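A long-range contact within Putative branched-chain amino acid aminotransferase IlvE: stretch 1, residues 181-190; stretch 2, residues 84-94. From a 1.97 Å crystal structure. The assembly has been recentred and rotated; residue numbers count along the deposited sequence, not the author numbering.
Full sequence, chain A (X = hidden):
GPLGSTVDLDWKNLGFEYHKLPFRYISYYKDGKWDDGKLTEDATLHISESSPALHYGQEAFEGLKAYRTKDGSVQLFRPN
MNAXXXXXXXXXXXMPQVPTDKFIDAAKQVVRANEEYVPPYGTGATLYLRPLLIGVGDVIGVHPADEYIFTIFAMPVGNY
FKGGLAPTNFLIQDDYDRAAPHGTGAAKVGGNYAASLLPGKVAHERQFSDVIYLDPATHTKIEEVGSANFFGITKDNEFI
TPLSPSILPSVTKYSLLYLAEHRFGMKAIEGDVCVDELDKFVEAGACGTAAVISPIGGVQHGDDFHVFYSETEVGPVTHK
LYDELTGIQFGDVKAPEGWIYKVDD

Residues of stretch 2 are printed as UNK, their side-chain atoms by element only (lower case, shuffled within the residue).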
# COMPACT_ATOMS: atom_id res chain seq x y z
N PRO A 181 -12.61 4.25 4.58
CA PRO A 181 -13.86 3.53 4.90
C PRO A 181 -14.16 2.37 3.95
O PRO A 181 -14.62 1.32 4.39
CB PRO A 181 -14.93 4.62 4.77
CG PRO A 181 -14.20 5.91 5.07
CD PRO A 181 -12.81 5.71 4.49
N HIS A 182 -13.91 2.57 2.65
CA HIS A 182 -14.04 1.50 1.67
C HIS A 182 -12.70 1.21 0.99
O HIS A 182 -12.64 1.06 -0.23
CB HIS A 182 -15.09 1.87 0.62
CG HIS A 182 -16.47 2.05 1.18
ND1 HIS A 182 -17.27 3.12 0.85
CD2 HIS A 182 -17.19 1.29 2.04
CE1 HIS A 182 -18.43 3.02 1.49
NE2 HIS A 182 -18.40 1.91 2.22
N GLY A 183 -11.64 1.14 1.80
CA GLY A 183 -10.30 0.87 1.30
C GLY A 183 -9.91 -0.58 1.56
O GLY A 183 -10.74 -1.49 1.41
N THR A 184 -8.65 -0.79 1.95
CA THR A 184 -8.11 -2.14 2.13
C THR A 184 -7.90 -2.51 3.60
O THR A 184 -7.11 -3.41 3.90
CB THR A 184 -6.78 -2.31 1.37
OG1 THR A 184 -5.86 -1.27 1.75
CG2 THR A 184 -7.02 -2.23 -0.14
N GLY A 185 -8.59 -1.81 4.49
CA GLY A 185 -8.39 -1.97 5.93
C GLY A 185 -8.60 -3.38 6.48
O GLY A 185 -7.94 -3.78 7.45
N ALA A 186 -9.52 -4.12 5.87
CA ALA A 186 -9.86 -5.47 6.34
C ALA A 186 -8.99 -6.53 5.65
O ALA A 186 -9.21 -7.74 5.79
CB ALA A 186 -11.35 -5.76 6.10
N ALA A 187 -7.99 -6.05 4.91
CA ALA A 187 -7.05 -6.91 4.20
C ALA A 187 -5.65 -6.69 4.76
O ALA A 187 -5.22 -5.54 4.94
CB ALA A 187 -7.09 -6.61 2.69
N LYS A 188 -4.92 -7.77 5.05
CA LYS A 188 -3.56 -7.64 5.60
C LYS A 188 -2.57 -7.32 4.48
O LYS A 188 -1.84 -8.20 4.00
CB LYS A 188 -3.15 -8.93 6.32
CG LYS A 188 -2.07 -8.75 7.39
CD LYS A 188 -2.08 -9.95 8.33
CE LYS A 188 -1.04 -9.83 9.42
NZ LYS A 188 -1.27 -8.65 10.31
N VAL A 189 -2.55 -6.06 4.05
CA VAL A 189 -1.71 -5.64 2.93
C VAL A 189 -0.78 -4.50 3.33
O VAL A 189 -1.11 -3.68 4.19
CB VAL A 189 -2.56 -5.23 1.71
CG1 VAL A 189 -3.42 -6.38 1.26
CG2 VAL A 189 -3.46 -4.03 2.05
N GLY A 190 0.37 -4.44 2.68
CA GLY A 190 1.37 -3.42 2.97
C GLY A 190 0.86 -1.99 2.97
O GLY A 190 1.36 -1.15 3.74
N UNK A 84 -7.40 -18.61 5.55
CA UNK A 84 -8.67 -18.08 5.08
C UNK A 84 -8.62 -16.57 5.02
O UNK A 84 -9.17 -15.95 4.10
o UNK A 84 -11.71 -19.96 7.52
c UNK A 84 -10.00 -20.12 5.83
c UNK A 84 -9.82 -18.60 5.96
o UNK A 84 -11.36 -21.93 6.59
c UNK A 84 -11.11 -20.70 6.71
N UNK A 85 -7.94 -15.96 5.99
CA UNK A 85 -7.76 -14.51 5.96
C UNK A 85 -6.91 -14.07 4.77
O UNK A 85 -7.21 -13.05 4.12
c UNK A 85 -4.79 -12.01 10.28
c UNK A 85 -7.18 -14.00 7.29
c UNK A 85 -7.07 -12.47 7.33
n UNK A 85 -3.54 -12.40 10.57
n UNK A 85 -5.34 -12.33 9.11
n UNK A 85 -5.47 -11.30 11.17
c UNK A 85 -6.70 -11.94 8.70
N UNK A 86 -5.85 -14.83 4.47
CA UNK A 86 -5.01 -14.54 3.31
C UNK A 86 -5.80 -14.71 2.01
O UNK A 86 -5.53 -14.03 1.03
c UNK A 86 -2.42 -13.67 1.99
c UNK A 86 -3.78 -15.46 3.27
c UNK A 86 -1.55 -16.04 2.18
c UNK A 86 -2.40 -14.95 2.83
N UNK A 87 -6.78 -15.62 2.00
CA UNK A 87 -7.58 -15.83 0.80
C UNK A 87 -8.48 -14.62 0.57
O UNK A 87 -8.62 -14.15 -0.56
c UNK A 87 -8.13 -19.58 1.46
o UNK A 87 -9.24 -19.54 2.02
c UNK A 87 -8.42 -17.12 0.92
n UNK A 87 -7.34 -20.64 1.53
c UNK A 87 -7.62 -18.39 0.66
N UNK A 88 -9.09 -14.12 1.63
CA UNK A 88 -9.91 -12.92 1.51
C UNK A 88 -9.06 -11.70 1.14
O UNK A 88 -9.48 -10.85 0.35
n UNK A 88 -11.48 -15.15 7.09
n UNK A 88 -12.84 -15.80 5.34
c UNK A 88 -10.69 -12.68 2.79
n UNK A 88 -12.02 -13.64 5.44
c UNK A 88 -11.84 -13.65 2.99
c UNK A 88 -12.11 -14.86 5.96
c UNK A 88 -12.67 -13.25 4.20
N UNK A 89 -7.86 -11.63 1.70
CA UNK A 89 -6.94 -10.53 1.39
C UNK A 89 -6.53 -10.56 -0.08
O UNK A 89 -6.44 -9.52 -0.76
c UNK A 89 -4.73 -9.51 1.94
o UNK A 89 -6.11 -10.37 3.67
c UNK A 89 -5.70 -10.58 2.31
N UNK A 90 -6.27 -11.76 -0.59
CA UNK A 90 -5.90 -11.95 -1.99
C UNK A 90 -7.03 -11.49 -2.92
O UNK A 90 -6.79 -10.79 -3.92
c UNK A 90 -5.58 -13.42 -2.23
N UNK A 91 -8.25 -11.89 -2.58
CA UNK A 91 -9.41 -11.51 -3.38
C UNK A 91 -9.51 -10.00 -3.50
O UNK A 91 -9.78 -9.47 -4.59
c UNK A 91 -10.70 -11.99 -2.70
o UNK A 91 -10.27 -14.16 -3.68
o UNK A 91 -11.84 -13.98 -2.15
c UNK A 91 -10.94 -13.48 -2.86
N UNK A 92 -9.31 -9.30 -2.39
CA UNK A 92 -9.42 -7.84 -2.37
C UNK A 92 -8.40 -7.18 -3.29
O UNK A 92 -8.65 -6.11 -3.87
n UNK A 92 -12.19 -1.97 -0.72
c UNK A 92 -9.25 -7.32 -0.94
c UNK A 92 -12.20 -3.31 -0.80
c UNK A 92 -10.91 -5.42 -1.03
n UNK A 92 -13.35 -3.97 -0.74
n UNK A 92 -11.05 -3.96 -0.93
c UNK A 92 -9.46 -5.83 -0.78
N UNK A 93 -7.24 -7.81 -3.44
CA UNK A 93 -6.16 -7.25 -4.26
C UNK A 93 -6.01 -7.97 -5.59
O UNK A 93 -5.00 -7.80 -6.28
c UNK A 93 -4.47 -6.03 -2.76
c UNK A 93 -4.84 -7.31 -3.50
c UNK A 93 -5.44 -5.70 -1.65
c UNK A 93 -3.06 -6.17 -2.21
N UNK A 94 -7.02 -8.77 -5.96
CA UNK A 94 -7.00 -9.50 -7.23
C UNK A 94 -5.77 -10.39 -7.38
O UNK A 94 -5.20 -10.48 -8.46
c UNK A 94 -7.07 -8.50 -8.41
c UNK A 94 -8.43 -6.76 -9.65
c UNK A 94 -9.52 -8.24 -7.96
c UNK A 94 -8.44 -8.15 -8.99
O HOH W 1 -8.61 -10.29 4.89

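Position 84 opens the stretch within a helix that began earlier in the chain. Its side chain has three carbons, the third carrying two oxygens. That is a carboxylate on a two-carbon arm, and it lies out of reach of stretch 1. The residue is Glu 84.

Position 85 has three carbons, a nitrogen, then a carbon with two more nitrogens. Its CA-to-CB bond points sideways, but the end of the chain comes nearer, and a terminal nitrogen approaches Lys 188 CD. This is a guanidinium, so the residue is Arg 85. Lys 188 CD lies over one face of the guanidinium, 3.6 Å from Arg 85 NH2. Two like charges are also close, Lys 188 NZ being 4.4 Å from Arg 85 NH2. Both nitrogens have hydrogen-bond partners elsewhere in the structure.

Position 86 has four carbons, forked at the second, and makes no contact. It is Leu 86, and its CB points away from stretch 1.

Position 87 has three carbons, the third carrying one oxygen and one nitrogen. This is an amide, out of reach of stretch 1: Gln 87.

Position 88 again has three carbons, a nitrogen, and a carbon with two nitrogens. The side chain is exposed and makes no contact with stretch 1. It is Arg 88.

Position 89 has one carbon carrying one oxygen and one carbon, and points toward stretch 1. Its oxygen meets Lys 188 N, and its end carbon meets Ala 187 CB and Val 189 CG1. The branch at CB with a hydroxyl identifies Thr 89. Lys 188 N donates a hydrogen bond to Thr 89 OG1 at 3.2 Å. The methyl packs too: Thr 89 CG2 is 3.8 Å from Ala 187 CB and 3.5 Å from Val 189 CG1. Water 1 donates to Thr 89 OG1 and to Ala 186 O, each at 2.8 Å, and so bridges the stretches.

Position 90 has a single carbon and points away. It is Ala 90.

Position 91 has two carbons, the second carrying two oxygens, and is out of reach. It is Asp 91.

Position 92 has three carbons, a nitrogen, then a carbon with two more nitrogens. It points toward stretch 1, and a terminal nitrogen nears His 182 O and Gly 183 O. It is Arg 92. Arg 92 NH2 is 3.1 Å from His 182 O, which lies at the guanidinium edge. Arg 92 NH2 is 2.6 Å from Gly 183 O, but the angle is too poor for a hydrogen bond.

Position 93 has four carbons, forked at the second. One branch end meets Val 189 CG1, the other Thr 184 CG2. It is Leu 93, the first residue to leave helical phi/psi. Leu 93 CD2 is 3.5 Å from Val 189 CG1, and Leu 93 CD1 lies 4.1 Å from Thr 184 CG2.

Position 94 has the same four-carbon fork but is out of reach. It is Leu 94.

The contact works through the helix side bearing Thr 89 and Arg 92, with Leu 93 just beyond. The backbones come closest where Ala 187 CA and Thr 89 CA are 4.6 Å apart. Arg 92 reaches the carbonyls before the turn from Thr 184 to Ala 187.

Stretch 2, residues 84-94: ERLQRTADRLL
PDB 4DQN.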